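Local coordinates for putative MCP-type signal transduction protein (Campylobacter jejuni subsp. jejuni serotype O:2, PDB 4WY9) that probably senses chemical signals in the periplasm, through its tandem-PAS sensing domain, as a chemoreceptor that guides chemotaxis, at residues 271-275 with 276-280; 13-16 with 17-21; 39-42 with 43-47; 60-63 with 64-68. All coordinates share one frame; numbering follows the deposited sequence. Where two conformers were deposited one is given.

Overall arrangement
From the N terminus, the long helix 8-51 carries contact 2 (13-16 with 17-21) and then contact 3 (39-42 with 43-47), their centres about 39 Å apart on opposite sides of the chain's centre. Contact 2 lies against the five-stranded sheet, contact 3 against the seven-stranded one, so one helix runs along both halves of the tandem-PAS domain. Contact 4 follows on helix 59-70, its centre about 12 Å from that of contact 3, with isoleucines packed between the two. Contact 1 comes last, closing the tight hairpin of strands 264-274 and 277-286; its turn meets Lys39 of contact 3. All four are local, follow in series, and neither nest nor cross.

Contact 1 (271-275 with 276-280); sequences SFKVQ and DSSWA
The CB of Trp279 sits over one face of the Phe272 ring in a CH-pi contact, 3.8 Å from the ring centroid and displaced toward the CZ side. Phe272 gets there because its CG stands between the backbone N and the carbonyl carbon (chi1 59°), which brings the ring across to the neighbouring strand. The Phe272 ring and the five-membered ring of Trp279 are tilted by 22° and laterally offset, with little stacking. Val274 joins them on the same face of the sheet, its CG2 4.0 Å from Trp279 CD1.

The indole is fixed at its NE1 edge. Trp279 NE1 donates to Ser277 OG at 2.9 Å, with the oxygen in the ring plane, and Ser277 OG in turn donates a hydrogen bond to Val274 O at 2.8 Å, in the carbonyl plane on a lone pair. Ser277 N reaches that same Val274 O from above the plane, so two donors grip one oxygen. At the exposed turn, one water bridges Gln275 OE1 and Asp276 OD2, and another bridges Gln275 O and Ser277 O.

Helix 8-51 packs on the face carrying Phe272, Val274 and Trp279, with Phe31 meeting the indole; Ile150 of strand 149-150 also touches Val274. The whole is a beta hairpin with a two-residue loop, closed by a type II' turn from Val274 to Ser277, within the five-stranded antiparallel sheet of a PAS-like sensor module.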
ATOM      1  N   SER A 271       8.812  -3.186  13.047  1.00  9.31           N
ATOM      2  CA  SER A 271       7.726  -3.913  12.452  1.00  9.53           C
ATOM      3  C   SER A 271       6.398  -3.400  12.920  1.00 10.90           C
ATOM      4  O   SER A 271       6.215  -3.098  14.099  1.00 13.42           O
ATOM      5  CB  SER A 271       7.849  -5.412  12.758  1.00 11.00           C
ATOM      6  OG  SER A 271       8.974  -5.967  12.141  1.00 12.09           O
ATOM      7  N   PHE A 272       5.415  -3.351  12.011  1.00 11.73           N
ATOM      8  CA  PHE A 272       4.087  -2.910  12.348  1.00 12.31           C
ATOM      9  C   PHE A 272       3.023  -3.659  11.551  1.00 12.46           C
ATOM     10  O   PHE A 272       3.290  -4.136  10.454  1.00 13.23           O
ATOM     11  CB  PHE A 272       3.931  -1.403  12.186  1.00 13.45           C
ATOM     12  CG  PHE A 272       4.202  -0.899  10.778  1.00 13.90           C
ATOM     13  CD1 PHE A 272       5.501  -0.618  10.341  1.00 14.97           C
ATOM     14  CD2 PHE A 272       3.160  -0.638   9.903  1.00 15.68           C
ATOM     15  CE1 PHE A 272       5.727  -0.153   9.070  1.00 15.72           C
ATOM     16  CE2 PHE A 272       3.405  -0.139   8.626  1.00 14.68           C
ATOM     17  CZ  PHE A 272       4.703   0.128   8.229  1.00 14.82           C
ATOM     18  N   LYS A 273       1.834  -3.741  12.116  1.00 13.99           N
ATOM     19  CA  LYS A 273       0.737  -4.401  11.476  1.00 14.15           C
ATOM     20  C   LYS A 273      -0.233  -3.381  10.964  1.00 14.51           C
ATOM     21  O   LYS A 273      -0.438  -2.339  11.575  1.00 17.75           O
ATOM     22  CB  LYS A 273       0.023  -5.372  12.418  1.00 18.35           C
ATOM     23  CG  LYS A 273       0.837  -6.616  12.795  1.00 23.29           C
ATOM     24  CD  LYS A 273       0.125  -7.383  13.871  1.00 28.51           C
ATOM     25  CE  LYS A 273       1.121  -7.919  14.911  1.00 36.99           C
ATOM     26  NZ  LYS A 273       0.476  -8.487  16.111  1.00 41.65           N
ATOM     27  N   VAL A 274      -0.841  -3.699   9.832  1.00 14.22           N
ATOM     28  CA  VAL A 274      -1.883  -2.909   9.248  1.00 14.32           C
ATOM     29  C   VAL A 274      -2.986  -3.872   8.893  1.00 12.83           C
ATOM     30  O   VAL A 274      -2.889  -4.607   7.910  1.00 12.58           O
ATOM     31  CB  VAL A 274      -1.400  -2.139   7.999  1.00 14.63           C
ATOM     32  CG1 VAL A 274      -2.539  -1.408   7.367  1.00 15.26           C
ATOM     33  CG2 VAL A 274      -0.261  -1.174   8.346  1.00 15.79           C
ATOM     34  N   GLN A 275      -4.058  -3.878   9.699  1.00 14.29           N
ATOM     35  CA  GLN A 275      -5.129  -4.874   9.569  1.00 14.82           C
ATOM     36  C   GLN A 275      -4.491  -6.254   9.577  1.00 15.68           C
ATOM     37  O   GLN A 275      -3.793  -6.618  10.524  1.00 18.12           O
ATOM     38  CB  GLN A 275      -5.987  -4.581   8.331  1.00 13.74           C
ATOM     39  CG  GLN A 275      -6.721  -3.276   8.394  1.00 14.51           C
ATOM     40  CD  GLN A 275      -7.913  -3.318   9.334  1.00 15.67           C
ATOM     41  OE1 GLN A 275      -8.578  -4.358   9.493  1.00 16.64           O
ATOM     42  NE2 GLN A 275      -8.199  -2.187   9.951  1.00 18.19           N
ATOM     43  N   ASP A 276      -4.671  -7.029   8.518  1.00 15.90           N
ATOM     44  CA  ASP A 276      -4.116  -8.399   8.474  1.00 16.89           C
ATOM     45  C   ASP A 276      -2.766  -8.442   7.737  1.00 16.28           C
ATOM     46  O   ASP A 276      -2.219  -9.517   7.501  1.00 19.03           O
ATOM     47  CB  ASP A 276      -5.107  -9.354   7.801  1.00 20.72           C
ATOM     48  CG  ASP A 276      -6.395  -9.469   8.569  1.00 29.15           C
ATOM     49  OD1 ASP A 276      -6.292  -9.691   9.809  1.00 34.43           O
ATOM     50  OD2 ASP A 276      -7.482  -9.308   7.968  1.00 31.63           O
ATOM     51  N   SER A 277      -2.240  -7.275   7.357  1.00 14.12           N
ATOM     52  CA  SER A 277      -0.938  -7.224   6.683  1.00 12.92           C
ATOM     53  C   SER A 277       0.142  -6.817   7.660  1.00 11.69           C
ATOM     54  O   SER A 277      -0.125  -6.256   8.723  1.00 13.56           O
ATOM     55  CB  SER A 277      -0.970  -6.264   5.474  1.00 15.08           C
ATOM     56  OG  SER A 277      -1.053  -4.921   5.852  1.00 14.54           O
ATOM     57  N   SER A 278       1.381  -7.089   7.311  1.00 11.41           N
ATOM     58  CA  SER A 278       2.524  -6.866   8.191  1.00 11.14           C
ATOM     59  C   SER A 278       3.631  -6.234   7.417  1.00  9.07           C
ATOM     60  O   SER A 278       3.986  -6.722   6.328  1.00  9.98           O
ATOM     61  CB  SER A 278       2.977  -8.166   8.818  1.00 12.57           C
ATOM     62  OG  SER A 278       1.949  -8.798   9.565  1.00 16.87           O
ATOM     63  N   TRP A 279       4.222  -5.171   7.973  1.00  9.28           N
ATOM     64  CA  TRP A 279       5.229  -4.388   7.310  1.00  8.37           C
ATOM     65  C   TRP A 279       6.396  -4.099   8.219  1.00  8.21           C
ATOM     66  O   TRP A 279       6.286  -4.240   9.439  1.00  9.59           O
ATOM     67  CB  TRP A 279       4.625  -3.080   6.774  1.00  8.41           C
ATOM     68  CG  TRP A 279       3.484  -3.296   5.856  1.00  7.92           C
ATOM     69  CD1 TRP A 279       2.182  -3.538   6.206  1.00 10.10           C
ATOM     70  CD2 TRP A 279       3.526  -3.282   4.429  1.00  8.68           C
ATOM     71  NE1 TRP A 279       1.424  -3.704   5.074  1.00 10.05           N
ATOM     72  CE2 TRP A 279       2.209  -3.561   3.969  1.00  8.94           C
ATOM     73  CE3 TRP A 279       4.523  -3.080   3.496  1.00  9.89           C
ATOM     74  CZ2 TRP A 279       1.900  -3.624   2.605  1.00 10.61           C
ATOM     75  CZ3 TRP A 279       4.219  -3.147   2.154  1.00 10.05           C
ATOM     76  CH2 TRP A 279       2.915  -3.416   1.731  1.00 10.08           C
ATOM     77  N   ALA A 280       7.510  -3.671   7.635  1.00  7.68           N
ATOM     78  CA  ALA A 280       8.639  -3.240   8.430  1.00  8.31           C
ATOM     79  C   ALA A 280       9.380  -2.117   7.745  1.00  7.44           C
ATOM     80  O   ALA A 280       9.451  -2.075   6.505  1.00  7.89           O
ATOM     81  CB  ALA A 280       9.600  -4.401   8.698  1.00  9.63           C
TER
HETATM   82  O   HOH W   1      -8.920  -6.935   8.251  1.00 17.49           O
HETATM   83  O   HOH W   2      -1.373  -8.204  10.521  1.00 24.55           O

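Contact 2 (13-16 with 17-21); sequences EDIL and ASITK
Ile19 packs back against Ile15 one helical turn earlier, and its side chain can be followed outward atom by atom. CB leaves the helix 3.6 Å from Ile15 O. The next carbon, CG1, comes closer still, 3.3 Å from the same Ile15 O, because chi1 of -71° swings it back along the helix toward residue 15. At the tip, CD1 stays 3.7 Å from that oxygen and meets the CG2 methyl of Ile15 at an equal 3.7 Å. The two isoleucines cross at a slant, so the touch is one methyl against another, not a contact along their lengths. Beneath it, Ile19 N donates to Ile15 O, one of four i to i+4 backbone bonds joining 13-16 to 17-21.

Thr20, one residue on, turns its hydroxyl back into the helix. A chi1 of 63° directs OG1 to Ala17 O, to which it donates at 3.0 Å from above the carbonyl plane. Lys21 N reaches Ala17 O from the same face, so this oxygen accepts twice and the hydroxyl of this buried residue finds its acceptor within the helix. The CG2 methyl of Thr20 is pressed to 3.1 Å from Leu16 O, a tight approach.

This part of helix 8-51 lies against the five-stranded sheet. Leu16 and Thr20 face strands 264-274 and 277-286, touching Ala268 and Val283; Ile19 also reaches Val283, Ala17 rests on Val254 of strand 253-258, and Ile15 turns to the loop residues Lys203 and Tyr204.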
ATOM      1  N   GLU A  13      23.117   2.325  17.387  1.00  7.86           N
ATOM      2  CA  GLU A  13      22.002   1.391  17.525  1.00  8.84           C
ATOM      3  C   GLU A  13      20.744   2.132  18.003  1.00  8.01           C
ATOM      4  O   GLU A  13      19.653   1.922  17.471  1.00  9.24           O
ATOM      5  CB  GLU A  13      22.376   0.262  18.462  1.00  9.99           C
ATOM      6  CG  GLU A  13      23.478  -0.648  17.909  1.00 12.34           C
ATOM      7  CD  GLU A  13      24.097  -1.599  18.949  1.00 14.69           C
ATOM      8  OE1 GLU A  13      23.948  -1.350  20.165  1.00 17.81           O
ATOM      9  OE2 GLU A  13      24.778  -2.582  18.552  1.00 13.87           O
ATOM     10  N   ASP A  14      20.902   3.000  18.995  1.00  7.70           N
ATOM     11  CA  ASP A  14      19.752   3.703  19.537  1.00  8.14           C
ATOM     12  C   ASP A  14      19.200   4.681  18.516  1.00  7.76           C
ATOM     13  O   ASP A  14      17.983   4.865  18.398  1.00  7.73           O
ATOM     14  CB  ASP A  14      20.119   4.443  20.827  1.00 10.24           C
ATOM     15  CG  ASP A  14      20.389   3.519  21.989  1.00 14.11           C
ATOM     16  OD1 ASP A  14      19.979   2.359  21.961  1.00 15.28           O
ATOM     17  OD2 ASP A  14      21.017   3.991  22.972  1.00 18.05           O
ATOM     18  N   ILE A  15      20.075   5.345  17.799  1.00  7.67           N
ATOM     19  CA  ILE A  15      19.663   6.290  16.755  1.00  7.54           C
ATOM     20  C   ILE A  15      18.889   5.556  15.672  1.00  7.02           C
ATOM     21  O   ILE A  15      17.808   6.016  15.239  1.00  7.21           O
ATOM     22  CB  ILE A  15      20.871   7.036  16.167  1.00  8.30           C
ATOM     23  CG1 ILE A  15      21.432   8.010  17.189  1.00  8.82           C
ATOM     24  CG2 ILE A  15      20.528   7.763  14.878  1.00 10.43           C
ATOM     25  CD1 ILE A  15      22.850   8.487  16.904  1.00  9.99           C
ATOM     26  N   LEU A  16      19.405   4.432  15.216  1.00  7.04           N
ATOM     27  CA  LEU A  16      18.727   3.678  14.157  1.00  7.24           C
ATOM     28  C   LEU A  16      17.347   3.190  14.620  1.00  7.02           C
ATOM     29  O   LEU A  16      16.363   3.240  13.853  1.00  7.63           O
ATOM     30  CB  LEU A  16      19.576   2.524  13.679  1.00  7.65           C
ATOM     31  CG  LEU A  16      20.806   2.891  12.877  1.00  8.11           C
ATOM     32  CD1 LEU A  16      21.644   1.636  12.627  1.00 10.29           C
ATOM     33  CD2 LEU A  16      20.421   3.525  11.544  1.00 10.74           C
ATOM     34  N   ALA A  17      17.239   2.737  15.865  1.00  7.18           N
ATOM     35  CA  ALA A  17      15.936   2.325  16.394  1.00  7.90           C
ATOM     36  C   ALA A  17      14.954   3.495  16.375  1.00  7.71           C
ATOM     37  O   ALA A  17      13.781   3.348  16.016  1.00  8.77           O
ATOM     38  CB  ALA A  17      16.089   1.765  17.781  1.00  7.18           C
ATOM     39  N   SER A  18      15.445   4.681  16.742  0.52  6.63           N
ATOM     40  CA  SER A  18      14.590   5.875  16.784  0.52  7.99           C
ATOM     41  C   SER A  18      14.120   6.260  15.370  0.52  7.81           C
ATOM     42  O   SER A  18      12.941   6.541  15.149  0.52  8.39           O
ATOM     43  CB  SER A  18      15.331   7.046  17.435  0.52  8.92           C
ATOM     44  OG  SER A  18      14.540   8.221  17.492  0.52  9.47           O
ATOM     45  N   ILE A  19      15.043   6.242  14.418  1.00  8.27           N
ATOM     46  CA  ILE A  19      14.767   6.635  13.043  1.00  8.62           C
ATOM     47  C   ILE A  19      13.710   5.696  12.456  1.00  7.61           C
ATOM     48  O   ILE A  19      12.734   6.142  11.800  1.00  9.09           O
ATOM     49  CB  ILE A  19      16.058   6.575  12.156  1.00  9.27           C
ATOM     50  CG1 ILE A  19      17.005   7.689  12.526  1.00 11.40           C
ATOM     51  CG2 ILE A  19      15.741   6.594  10.665  1.00 10.47           C
ATOM     52  CD1 ILE A  19      18.372   7.556  11.890  1.00 14.24           C
ATOM     53  N   THR A  20      13.884   4.401  12.665  1.00  7.06           N
ATOM     54  CA  THR A  20      12.941   3.419  12.096  1.00  7.64           C
ATOM     55  C   THR A  20      11.574   3.560  12.743  1.00  7.32           C
ATOM     56  O   THR A  20      10.547   3.441  12.054  1.00  8.69           O
ATOM     57  CB  THR A  20      13.451   1.980  12.235  1.00 10.77           C
ATOM     58  OG1 THR A  20      13.574   1.598  13.601  1.00 12.41           O
ATOM     59  CG2 THR A  20      14.773   1.854  11.515  1.00 14.06           C
ATOM     60  N   LYS A  21      11.539   3.804  14.055  1.00  7.23           N
ATOM     61  CA  LYS A  21      10.269   3.988  14.755  1.00  8.74           C
ATOM     62  C   LYS A  21       9.505   5.143  14.170  1.00  7.84           C
ATOM     63  O   LYS A  21       8.302   5.044  13.939  1.00  9.79           O
ATOM     64  CB  LYS A  21      10.505   4.203  16.253  1.00 10.97           C
ATOM     65  CG  LYS A  21       9.194   4.410  17.026  1.00 14.50           C
ATOM     66  CD  LYS A  21       9.440   4.359  18.547  1.00 17.98           C
ATOM     67  CE  LYS A  21       8.156   4.371  19.362  1.00 24.60           C
ATOM     68  NZ  LYS A  21       8.457   4.378  20.821  1.00 31.92           N
TER

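Contact 3 (39-42 with 43-47)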
ATOM      1  N   LYS A  39     -13.255   2.159   4.738  1.00  9.73           N
ATOM      2  CA  LYS A  39     -14.308   1.577   5.577  1.00 11.02           C
ATOM      3  C   LYS A  39     -15.552   2.434   5.576  1.00 10.30           C
ATOM      4  O   LYS A  39     -16.670   1.925   5.556  1.00 11.58           O
ATOM      5  CB  LYS A  39     -13.832   1.370   7.026  1.00 11.76           C
ATOM      6  CG  LYS A  39     -12.934   0.173   7.229  1.00 11.94           C
ATOM      7  CD  LYS A  39     -12.493   0.099   8.693  1.00 15.66           C
ATOM      8  CE  LYS A  39     -11.858  -1.220   8.991  1.00 19.02           C
ATOM      9  NZ  LYS A  39     -12.821  -2.379   8.979  1.00 22.63           N
ATOM     10  N   SER A  40     -15.360   3.743   5.582  0.53 10.37           N
ATOM     11  CA  SER A  40     -16.507   4.666   5.584  0.53 11.84           C
ATOM     12  C   SER A  40     -17.318   4.431   4.312  0.53  9.40           C
ATOM     13  O   SER A  40     -18.549   4.233   4.371  0.53  9.33           O
ATOM     14  CB  SER A  40     -16.032   6.124   5.676  0.53 13.21           C
ATOM     15  OG  SER A  40     -17.130   7.019   5.624  0.53 16.17           O
ATOM     16  N   ILE A  41     -16.665   4.444   3.169  1.00  8.79           N
ATOM     17  CA  ILE A  41     -17.369   4.356   1.892  1.00  9.76           C
ATOM     18  C   ILE A  41     -17.959   2.954   1.713  1.00  7.83           C
ATOM     19  O   ILE A  41     -19.071   2.798   1.222  1.00  8.21           O
ATOM     20  CB  ILE A  41     -16.510   4.777   0.693  1.00 12.64           C
ATOM     21  CG1 ILE A  41     -17.282   4.620  -0.605  1.00 15.05           C
ATOM     22  CG2 ILE A  41     -15.263   4.027   0.637  1.00 15.07           C
ATOM     23  CD1 ILE A  41     -16.813   5.525  -1.694  1.00 18.71           C
ATOM     24  N   SER A  42     -17.240   1.907   2.136  1.00  7.46           N
ATOM     25  CA  SER A  42     -17.781   0.566   2.027  1.00  7.74           C
ATOM     26  C   SER A  42     -19.063   0.449   2.875  1.00  7.48           C
ATOM     27  O   SER A  42     -20.029  -0.187   2.471  1.00  8.89           O
ATOM     28  CB  SER A  42     -16.766  -0.515   2.404  1.00  9.35           C
ATOM     29  OG  SER A  42     -16.450  -0.479   3.779  1.00 11.95           O
ATOM     30  N   GLY A  43     -19.076   1.070   4.049  1.00  8.13           N
ATOM     31  CA  GLY A  43     -20.261   1.031   4.875  1.00  9.56           C
ATOM     32  C   GLY A  43     -21.442   1.695   4.199  1.00  8.55           C
ATOM     33  O   GLY A  43     -22.570   1.159   4.167  1.00  9.76           O
ATOM     34  N   THR A  44     -21.204   2.865   3.646  1.00  8.47           N
ATOM     35  CA  THR A  44     -22.261   3.625   2.991  1.00  8.42           C
ATOM     36  C   THR A  44     -22.760   2.898   1.747  1.00  7.61           C
ATOM     37  O   THR A  44     -23.988   2.834   1.505  1.00  8.17           O
ATOM     38  CB  THR A  44     -21.765   5.050   2.645  1.00 10.34           C
ATOM     39  OG1 THR A  44     -21.399   5.723   3.872  1.00 12.90           O
ATOM     40  CG2 THR A  44     -22.812   5.835   1.939  1.00 12.63           C
ATOM     41  N   LEU A  45     -21.863   2.331   0.960  1.00  7.01           N
ATOM     42  CA  LEU A  45     -22.287   1.611  -0.240  1.00  7.08           C
ATOM     43  C   LEU A  45     -23.020   0.312   0.086  1.00  7.40           C
ATOM     44  O   LEU A  45     -24.015   0.006  -0.532  1.00  8.50           O
ATOM     45  CB  LEU A  45     -21.071   1.351  -1.142  1.00  7.50           C
ATOM     46  CG  LEU A  45     -20.480   2.566  -1.841  1.00  9.54           C
ATOM     47  CD1 LEU A  45     -19.215   2.243  -2.592  1.00 10.76           C
ATOM     48  CD2 LEU A  45     -21.514   3.225  -2.764  1.00 12.06           C
ATOM     49  N   THR A  46     -22.565  -0.432   1.089  1.00  6.61           N
ATOM     50  CA  THR A  46     -23.284  -1.644   1.464  1.00  6.92           C
ATOM     51  C   THR A  46     -24.682  -1.286   1.984  1.00  8.20           C
ATOM     52  O   THR A  46     -25.656  -1.968   1.674  1.00  9.83           O
ATOM     53  CB  THR A  46     -22.490  -2.485   2.441  1.00  7.74           C
ATOM     54  OG1 THR A  46     -21.445  -3.119   1.710  1.00  8.53           O
ATOM     55  CG2 THR A  46     -23.330  -3.540   3.134  1.00  9.72           C
ATOM     56  N   GLU A  47     -24.818  -0.222   2.765  1.00  7.91           N
ATOM     57  CA  GLU A  47     -26.140   0.190   3.213  1.00  9.11           C
ATOM     58  C   GLU A  47     -27.018   0.491   1.993  1.00  9.87           C
ATOM     59  O   GLU A  47     -28.175   0.106   1.945  1.00 12.04           O
ATOM     60  CB  GLU A  47     -26.047   1.400   4.127  1.00 12.54           C
ATOM     61  CG  GLU A  47     -27.397   1.907   4.647  1.00 17.10           C
ATOM     62  CD  GLU A  47     -28.249   0.812   5.325  1.00 24.04           C
ATOM     63  OE1 GLU A  47     -27.705  -0.112   5.994  1.00 28.06           O
ATOM     64  OE2 GLU A  47     -29.519   0.880   5.195  1.00 30.69           O
TER
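Ile41 and Leu45 extend alongside each other, one turn apart on the long helix 8-51 where it runs beside the seven-stranded sheet of a PAS-like module. This is the tight part. Ile41 CG1 meets Leu45 CD1 at 3.7 Å, and Leu45 CG also rests 3.4 Å from Ile41 O, the acceptor for Leu45 N. Ile41 has CG1 anti to its N (chi1 178°), which sends that branch alongside the leucine. Both are buried: Ile41 under Ile65, Ile66 and Phe70 of helix 59-70 and against Ile183, Leu45 against Ile172. Ser42 is buried as well, touching Ile170 and Ile183.

The flank of Ser40 and Gly43 is looser. Both are exposed, and the meeting there is mostly backbone, with Gly43 N donating to Lys39 O and Thr44 N to Ser40 O. Thr44 OG1 lies 3.3 Å from Ser40 O, while the methyl of this threonine, though the residue is exposed, touches Ile65 of helix 59-70.

Thr46 lies between these extremes, its hydroxyl bonded to Phe173 N at the end of strand 163-173. Its backbone N donates to Ser42 O at 2.9 Å, with an N-H...O angle of 163°.

Contact 4 (60-63 with 64-68)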
ATOM      1  N   ASP A  60     -25.637   8.440 -10.032  0.57  8.01           N
ATOM      2  CA  ASP A  60     -25.170   9.686  -9.468  0.57  9.54           C
ATOM      3  C   ASP A  60     -25.060   9.623  -7.953  0.57  9.08           C
ATOM      4  O   ASP A  60     -24.133  10.201  -7.379  0.57  9.23           O
ATOM      5  CB  ASP A  60     -26.090  10.841  -9.888  0.57 13.02           C
ATOM      6  CG  ASP A  60     -25.760  11.412 -11.232  0.57 14.99           C
ATOM      7  OD1 ASP A  60     -24.963  10.778 -11.966  0.57 15.79           O
ATOM      8  OD2 ASP A  60     -26.339  12.455 -11.595  0.57 18.19           O
ATOM      9  N   ASN A  61     -25.958   8.917  -7.286  1.00 10.17           N
ATOM     10  CA  ASN A  61     -25.831   8.753  -5.838  1.00 10.80           C
ATOM     11  C   ASN A  61     -24.532   8.052  -5.508  1.00 10.38           C
ATOM     12  O   ASN A  61     -23.823   8.428  -4.583  1.00 11.56           O
ATOM     13  CB  ASN A  61     -26.998   8.005  -5.263  1.00 12.10           C
ATOM     14  CG  ASN A  61     -28.247   8.866  -5.079  1.00 13.77           C
ATOM     15  OD1 ASN A  61     -28.203  10.084  -5.308  1.00 16.29           O
ATOM     16  ND2 ASN A  61     -29.332   8.256  -4.688  1.00 16.88           N
ATOM     17  N   ILE A  62     -24.199   7.019  -6.277  1.00  9.60           N
ATOM     18  CA  ILE A  62     -22.942   6.301  -6.075  1.00  9.83           C
ATOM     19  C   ILE A  62     -21.750   7.218  -6.348  1.00 10.74           C
ATOM     20  O   ILE A  62     -20.785   7.242  -5.599  1.00 11.55           O
ATOM     21  CB  ILE A  62     -22.894   5.043  -6.954  1.00  9.49           C
ATOM     22  CG1 ILE A  62     -23.953   4.045  -6.508  1.00 11.27           C
ATOM     23  CG2 ILE A  62     -21.517   4.414  -6.934  1.00  9.09           C
ATOM     24  CD1 ILE A  62     -24.138   2.854  -7.416  1.00 11.95           C
ATOM     25  N   THR A  63     -21.791   7.941  -7.473  1.00 11.34           N
ATOM     26  CA  THR A  63     -20.718   8.838  -7.823  1.00 13.44           C
ATOM     27  C   THR A  63     -20.438   9.846  -6.731  1.00 12.23           C
ATOM     28  O   THR A  63     -19.292  10.121  -6.404  1.00 14.36           O
ATOM     29  CB  THR A  63     -21.019   9.609  -9.132  1.00 13.24           C
ATOM     30  OG1 THR A  63     -21.181   8.667 -10.197  1.00 15.92           O
ATOM     31  CG2 THR A  63     -19.916  10.569  -9.445  1.00 15.89           C
ATOM     32  N   ASN A  64     -21.489  10.419  -6.166  1.00 12.65           N
ATOM     33  CA  ASN A  64     -21.333  11.464  -5.170  1.00 14.17           C
ATOM     34  C   ASN A  64     -20.734  10.916  -3.914  1.00 13.52           C
ATOM     35  O   ASN A  64     -19.930  11.595  -3.275  1.00 15.60           O
ATOM     36  CB  ASN A  64     -22.677  12.110  -4.883  1.00 18.07           C
ATOM     37  CG  ASN A  64     -23.199  12.880  -6.042  1.00 23.07           C
ATOM     38  OD1 ASN A  64     -22.459  13.237  -6.974  1.00 28.16           O
ATOM     39  ND2 ASN A  64     -24.472  13.143  -6.017  1.00 25.97           N
ATOM     40  N   ILE A  65     -21.080   9.678  -3.546  1.00 13.53           N
ATOM     41  CA  ILE A  65     -20.460   9.048  -2.366  1.00 13.43           C
ATOM     42  C   ILE A  65     -18.957   8.883  -2.569  1.00 13.17           C
ATOM     43  O   ILE A  65     -18.156   9.160  -1.661  1.00 14.73           O
ATOM     44  CB  ILE A  65     -21.129   7.689  -2.068  1.00 13.03           C
ATOM     45  CG1 ILE A  65     -22.550   7.923  -1.563  1.00 14.99           C
ATOM     46  CG2 ILE A  65     -20.307   6.856  -1.124  1.00 14.75           C
ATOM     47  CD1 ILE A  65     -23.381   6.667  -1.563  1.00 17.52           C
ATOM     48  N   ILE A  66     -18.548   8.462  -3.762  1.00 12.60           N
ATOM     49  CA  ILE A  66     -17.127   8.322  -4.042  1.00 12.99           C
ATOM     50  C   ILE A  66     -16.408   9.652  -4.042  1.00 13.56           C
ATOM     51  O   ILE A  66     -15.373   9.825  -3.353  1.00 14.90           O
ATOM     52  CB  ILE A  66     -16.886   7.625  -5.412  1.00 13.77           C
ATOM     53  CG1 ILE A  66     -17.488   6.228  -5.422  1.00 16.01           C
ATOM     54  CG2 ILE A  66     -15.410   7.557  -5.739  1.00 16.34           C
ATOM     55  CD1 ILE A  66     -17.528   5.598  -6.817  1.00 15.64           C
ATOM     56  N   THR A  67     -16.923  10.625  -4.773  1.00 15.11           N
ATOM     57  CA  THR A  67     -16.196  11.866  -4.927  1.00 17.52           C
ATOM     58  C   THR A  67     -16.183  12.682  -3.636  1.00 18.32           C
ATOM     59  O   THR A  67     -15.192  13.341  -3.345  1.00 19.22           O
ATOM     60  CB  THR A  67     -16.707  12.727  -6.104  1.00 20.01           C
ATOM     61  OG1 THR A  67     -18.079  13.056  -5.897  1.00 21.79           O
ATOM     62  CG2 THR A  67     -16.626  11.985  -7.401  1.00 21.14           C
ATOM     63  N   ASN A  68     -17.250  12.614  -2.842  1.00 16.47           N
ATOM     64  CA  ASN A  68     -17.289  13.278  -1.566  1.00 19.40           C
ATOM     65  C   ASN A  68     -16.280  12.662  -0.583  1.00 20.77           C
ATOM     66  O   ASN A  68     -15.713  13.372   0.247  1.00 25.31           O
ATOM     67  CB  ASN A  68     -18.708  13.273  -0.980  1.00 22.42           C
ATOM     68  CG  ASN A  68     -19.656  14.237  -1.696  1.00 28.11           C
ATOM     69  OD1 ASN A  68     -19.236  15.210  -2.318  1.00 32.28           O
ATOM     70  ND2 ASN A  68     -20.970  13.960  -1.606  1.00 26.30           N
TER
HETATM   71  O   HOH W   3     -26.270  12.010  -3.912  1.00 29.98           O
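Asn64 lays its amide carbon CG over Asp60 O, 3.1 Å away, since a chi1 of -68° swings the amide back toward the N-terminal end of the helix. Ile65 does much the same one residue on, its CG1 3.3 Å from Asn61 O. Both are cases of side-chain carbon packed on a carbonyl of the preceding turn.

A water bridge makes the second kind of contact. The water donates to Asn61 OD1 at 3.1 Å and accepts from Asn64 ND2 at 3.0 Å, so the two amides, on the exposed side of helix 59-70, share one molecule.

Bonds to backbone carbonyls come third. Four i to i+4 links from N-H donors cross the contact, from Asn64 N to Asp60 O through Thr67 N to Thr63 O, the last of them 2.9 Å long. Among the hydroxyls, Thr67 OG1 lies 3.2 Å from Thr63 O, and Thr63 OG1 bonds to Ile59 O, one turn back.

Apolar contacts complete the set. Ile62 and Ile66 share a common direction, with Ile62 CG2 4.2 Å from Ile66 CD1, a light touch. Thr63 and Thr67 meet through their CG2 methyls.

Around the helix, Ile62 and Ile66 rest on Leu81 of strand 78-83, while Ile65 turns to Thr44 and Met48 of helix 8-51. The chemistry is that of an amphipathic helix: isoleucines wedge it between sheet and long helix within the first PDC sensor domain, while amides and water occupy its exposed side.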